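Local structure of succinyl-CoA ligase (ADP-forming) subunit alpha (Methanosaeta concilii, 6HXI) at residues I136-A146 / I196-D205. The protein belongs to the succinyl-CoA ligase alpha-subunit family, carries an additional citrate synthase-like C-terminal region, and binds coenzyme A. Numbering follows the deposited sequence.
Sequences IGPATVGGMTA and IYEGVAIGGD. With COA (coenzyme A), chain G.
Gly143, Met144 and Thr145 pair with Val200, Gly199 and Glu198 as antiparallel neighbours in a mixed sheet, and the loop 137-142 prolongs the contact to the thiol end of coenzyme A. Met144 and Gly199 form the hydrogen-bonded pair, with both Met144 N to Gly199 O and Gly199 N to Met144 O at 2.8 Å. Ala201 N continues the ladder to Gly142 O along a nearly straight bond (171° at the hydrogen), and Ala146 N closes it on Tyr197 O. At Gly143 the two backbones come close, CA lying 3.1 Å from Gly199 O. On the face bearing Thr145 and Glu198, the extended Glu198 side chain brings OE2 to 2.9 Å from Thr145 OG1, which is also hydrogen-bonded to Phe9 O, while Glu198 OE1 forms a salt bridge with Arg218.

Thr140 OG1, anti to the backbone N (chi1 -173°), donates a hydrogen bond to Ala201 O (2.6 Å) from above the carbonyl plane and accepts one from Gly142 N in an ST turn. Thr140 thus ties the loop both to the strand and to its own backbone; Ala139, Thr140 and Val141 line the coenzyme A pocket, with Val141 N 3.6 Å from the sulfur S1P. Beyond it, one water bridges Pro138 O, Ile202 O and Asp205 N.

Helix 179-192 packs against Met144, Ile196 and Ala201, helix 212-221 covers Glu198, Val200 and Ile202, and strands 149-150 and 172-176 flank the pair within the sheet.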
loop_
_atom_site.group_PDB
_atom_site.type_symbol
_atom_site.label_atom_id
_atom_site.label_comp_id
_atom_site.label_asym_id
_atom_site.label_seq_id
_atom_site.Cartn_x
_atom_site.Cartn_y
_atom_site.Cartn_z
ATOM N N ILE B 136 -49.207 9.580 23.482
ATOM C CA ILE B 136 -49.580 8.188 23.692
ATOM C C ILE B 136 -48.372 7.594 24.403
ATOM O O ILE B 136 -47.262 7.646 23.887
ATOM C CB ILE B 136 -49.976 7.415 22.391
ATOM C CG1 ILE B 136 -51.294 7.980 21.799
ATOM C CG2 ILE B 136 -50.139 5.924 22.663
ATOM C CD1 ILE B 136 -51.237 8.191 20.362
ATOM N N GLY B 137 -48.588 7.133 25.622
ATOM C CA GLY B 137 -47.543 6.584 26.467
ATOM C C GLY B 137 -47.305 7.450 27.684
ATOM O O GLY B 137 -48.160 8.277 28.011
ATOM N N PRO B 138 -46.189 7.277 28.422
ATOM C CA PRO B 138 -45.056 6.351 28.180
ATOM C C PRO B 138 -45.406 4.892 28.418
ATOM O O PRO B 138 -46.532 4.591 28.826
ATOM C CB PRO B 138 -43.972 6.842 29.173
ATOM C CG PRO B 138 -44.447 8.190 29.678
ATOM C CD PRO B 138 -45.946 8.116 29.613
ATOM N N ALA B 139 -44.428 3.991 28.183
ATOM C CA ALA B 139 -44.541 2.546 28.401
ATOM C C ALA B 139 -45.646 1.893 27.555
ATOM O O ALA B 139 -46.426 1.083 28.057
ATOM C CB ALA B 139 -44.713 2.239 29.898
ATOM N N THR B 140 -45.680 2.224 26.259
ATOM C CA THR B 140 -46.647 1.656 25.319
ATOM C C THR B 140 -45.951 1.215 24.048
ATOM O O THR B 140 -44.823 1.623 23.821
ATOM C CB THR B 140 -47.772 2.673 25.025
ATOM O OG1 THR B 140 -48.772 2.022 24.252
ATOM C CG2 THR B 140 -47.289 3.887 24.252
ATOM N N VAL B 141 -46.630 0.402 23.222
ATOM C CA VAL B 141 -46.170 0.016 21.879
ATOM C C VAL B 141 -46.693 1.083 20.926
ATOM O O VAL B 141 -46.114 1.322 19.869
ATOM C CB VAL B 141 -46.561 -1.403 21.382
ATOM C CG1 VAL B 141 -45.632 -2.456 21.953
ATOM C CG2 VAL B 141 -48.041 -1.724 21.645
ATOM N N GLY B 142 -47.799 1.695 21.325
ATOM C CA GLY B 142 -48.449 2.762 20.586
ATOM C C GLY B 142 -49.909 2.452 20.330
ATOM O O GLY B 142 -50.754 2.556 21.216
ATOM N N GLY B 143 -50.191 2.097 19.091
ATOM C CA GLY B 143 -51.528 1.849 18.586
ATOM C C GLY B 143 -51.517 1.885 17.073
ATOM O O GLY B 143 -50.446 1.939 16.451
ATOM N N MET B 144 -52.698 1.800 16.469
ATOM C CA MET B 144 -52.822 1.792 15.016
ATOM C C MET B 144 -54.220 2.056 14.522
ATOM O O MET B 144 -55.175 1.817 15.246
ATOM C CB MET B 144 -52.267 0.480 14.399
ATOM C CG MET B 144 -52.970 -0.804 14.799
ATOM S SD MET B 144 -53.029 -2.013 13.423
ATOM C CE MET B 144 -51.304 -2.252 13.054
ATOM N N THR B 145 -54.328 2.547 13.284
ATOM C CA THR B 145 -55.568 2.710 12.525
ATOM C C THR B 145 -55.429 1.613 11.465
ATOM O O THR B 145 -54.482 1.648 10.661
ATOM C CB THR B 145 -55.722 4.117 11.900
ATOM O OG1 THR B 145 -55.679 5.112 12.925
ATOM C CG2 THR B 145 -57.030 4.262 11.121
ATOM N N ALA B 146 -56.308 0.605 11.509
ATOM C CA ALA B 146 -56.292 -0.512 10.581
ATOM C C ALA B 146 -56.408 -0.046 9.132
ATOM O O ALA B 146 -57.231 0.800 8.812
ATOM C CB ALA B 146 -57.392 -1.484 10.921
ATOM N N ILE B 196 -61.000 -4.230 14.376
ATOM C CA ILE B 196 -60.795 -2.849 14.795
ATOM C C ILE B 196 -60.749 -1.883 13.611
ATOM O O ILE B 196 -60.281 -2.216 12.526
ATOM C CB ILE B 196 -59.552 -2.629 15.729
ATOM C CG1 ILE B 196 -58.221 -2.966 15.040
ATOM C CG2 ILE B 196 -59.679 -3.360 17.057
ATOM C CD1 ILE B 196 -57.262 -1.827 14.886
ATOM N N TYR B 197 -61.221 -0.671 13.859
ATOM C CA TYR B 197 -61.055 0.463 12.979
ATOM C C TYR B 197 -59.705 1.055 13.477
ATOM O O TYR B 197 -58.763 1.204 12.699
ATOM C CB TYR B 197 -62.189 1.484 13.182
ATOM C CG TYR B 197 -62.001 2.739 12.362
ATOM C CD1 TYR B 197 -61.248 3.805 12.846
ATOM C CD2 TYR B 197 -62.543 2.848 11.084
ATOM C CE1 TYR B 197 -61.015 4.940 12.070
ATOM C CE2 TYR B 197 -62.336 3.988 10.308
ATOM C CZ TYR B 197 -61.580 5.037 10.811
ATOM O OH TYR B 197 -61.381 6.175 10.064
ATOM N N GLU B 198 -59.623 1.327 14.797
ATOM C CA GLU B 198 -58.467 1.902 15.473
ATOM C C GLU B 198 -58.278 1.251 16.851
ATOM O O GLU B 198 -59.256 0.877 17.504
ATOM C CB GLU B 198 -58.695 3.417 15.630
ATOM C CG GLU B 198 -57.460 4.216 15.969
ATOM C CD GLU B 198 -57.685 5.711 15.916
ATOM O OE1 GLU B 198 -58.147 6.273 16.934
ATOM O OE2 GLU B 198 -57.411 6.323 14.857
ATOM N N GLY B 199 -57.034 1.161 17.286
ATOM C CA GLY B 199 -56.673 0.617 18.592
ATOM C C GLY B 199 -55.543 1.402 19.229
ATOM O O GLY B 199 -54.585 1.745 18.539
ATOM N N VAL B 200 -55.638 1.708 20.532
ATOM C CA VAL B 200 -54.593 2.478 21.233
ATOM C C VAL B 200 -54.277 1.857 22.601
ATOM O O VAL B 200 -55.200 1.484 23.327
ATOM C CB VAL B 200 -54.960 4.004 21.384
ATOM C CG1 VAL B 200 -53.962 4.751 22.277
ATOM C CG2 VAL B 200 -55.077 4.703 20.031
ATOM N N ALA B 201 -52.976 1.754 22.953
ATOM C CA ALA B 201 -52.587 1.329 24.284
ATOM C C ALA B 201 -52.029 2.608 24.964
ATOM O O ALA B 201 -51.107 3.236 24.428
ATOM C CB ALA B 201 -51.540 0.234 24.224
ATOM N N ILE B 202 -52.625 3.037 26.080
ATOM C CA ILE B 202 -52.170 4.273 26.743
ATOM C C ILE B 202 -50.914 4.063 27.634
ATOM O O ILE B 202 -50.353 5.044 28.136
ATOM C CB ILE B 202 -53.314 4.991 27.514
ATOM C CG1 ILE B 202 -53.894 4.111 28.649
ATOM C CG2 ILE B 202 -54.398 5.477 26.557
ATOM C CD1 ILE B 202 -54.370 4.909 29.899
ATOM N N GLY B 203 -50.489 2.803 27.795
ATOM C CA GLY B 203 -49.363 2.422 28.642
ATOM C C GLY B 203 -49.865 2.059 30.023
ATOM O O GLY B 203 -51.028 2.322 30.348
ATOM N N GLY B 204 -49.004 1.469 30.836
ATOM C CA GLY B 204 -49.367 1.053 32.187
ATOM C C GLY B 204 -48.890 1.946 33.316
ATOM O O GLY B 204 -48.919 1.548 34.483
ATOM N N ASP B 205 -48.466 3.157 32.991
ATOM C CA ASP B 205 -47.988 4.085 33.992
ATOM C C ASP B 205 -49.156 4.744 34.745
ATOM O O ASP B 205 -50.239 4.922 34.172
ATOM C CB ASP B 205 -47.045 5.129 33.356
ATOM C CG ASP B 205 -45.651 4.619 32.953
ATOM O OD1 ASP B 205 -45.252 3.526 33.408
ATOM O OD2 ASP B 205 -44.952 5.328 32.218
HETATM N N1A COA G . -20.910 5.103 24.807
HETATM C C2A COA G . -21.714 5.747 25.660
HETATM N N3A COA G . -23.042 5.642 25.802
HETATM C C4A COA G . -23.560 4.801 24.893
HETATM C C5A COA G . -22.860 4.073 23.946
HETATM C C6A COA G . -21.459 4.218 23.940
HETATM N N6A COA G . -20.649 3.511 23.153
HETATM N N7A COA G . -23.731 3.387 23.114
HETATM C C8A COA G . -24.915 3.699 23.574
HETATM N N9A COA G . -24.891 4.554 24.646
HETATM C C1B COA G . -26.032 5.123 25.362
HETATM C C2B COA G . -27.031 5.891 24.505
HETATM O O2B COA G . -26.584 7.226 24.262
HETATM C C3B COA G . -28.265 5.846 25.413
HETATM O O3B COA G . -28.194 6.829 26.470
HETATM P P3B COA G . -29.476 7.455 27.182
HETATM O O7A COA G . -30.309 6.314 27.661
HETATM O O8A COA G . -28.949 8.313 28.276
HETATM O O9A COA G . -30.155 8.340 26.122
HETATM C C4B COA G . -28.137 4.507 26.150
HETATM O O4B COA G . -26.771 4.078 25.965
HETATM C C5B COA G . -29.087 3.427 25.699
HETATM O O5B COA G . -29.102 3.429 24.259
HETATM P P1A COA G . -30.494 3.260 23.419
HETATM O O1A COA G . -30.300 2.905 21.991
HETATM O O2A COA G . -31.432 4.440 23.624
HETATM O O3A COA G . -31.023 2.012 24.260
HETATM P P2A COA G . -32.147 0.885 24.219
HETATM O O4A COA G . -31.639 -0.298 23.496
HETATM O O5A COA G . -32.422 0.551 25.667
HETATM O O6A COA G . -33.446 1.521 23.488
HETATM C CBP COA G . -35.826 1.537 24.022
HETATM C CCP COA G . -34.470 2.225 24.214
HETATM C CDP COA G . -36.884 2.344 24.788
HETATM C CEP COA G . -36.216 1.472 22.532
HETATM C CAP COA G . -35.734 0.093 24.590
HETATM O OAP COA G . -35.115 0.080 25.864
HETATM C C9P COA G . -37.033 -0.700 24.652
HETATM O O9P COA G . -37.462 -1.258 23.640
HETATM N N8P COA G . -37.647 -0.761 25.845
HETATM C C7P COA G . -38.942 -1.400 26.036
HETATM C C6P COA G . -39.999 -0.407 26.436
HETATM C C5P COA G . -41.323 -1.068 26.738
HETATM O O5P COA G . -41.369 -2.218 27.171
HETATM N N4P COA G . -42.414 -0.347 26.485
HETATM C C3P COA G . -43.765 -0.878 26.620
HETATM C C2P COA G . -44.196 -1.694 25.418
HETATM S S1P COA G . -45.947 -2.076 25.696
HETATM O O HOH W 1 -50.980 7.644 26.932
HETATM O O HOH W 2 -48.721 5.075 30.418
#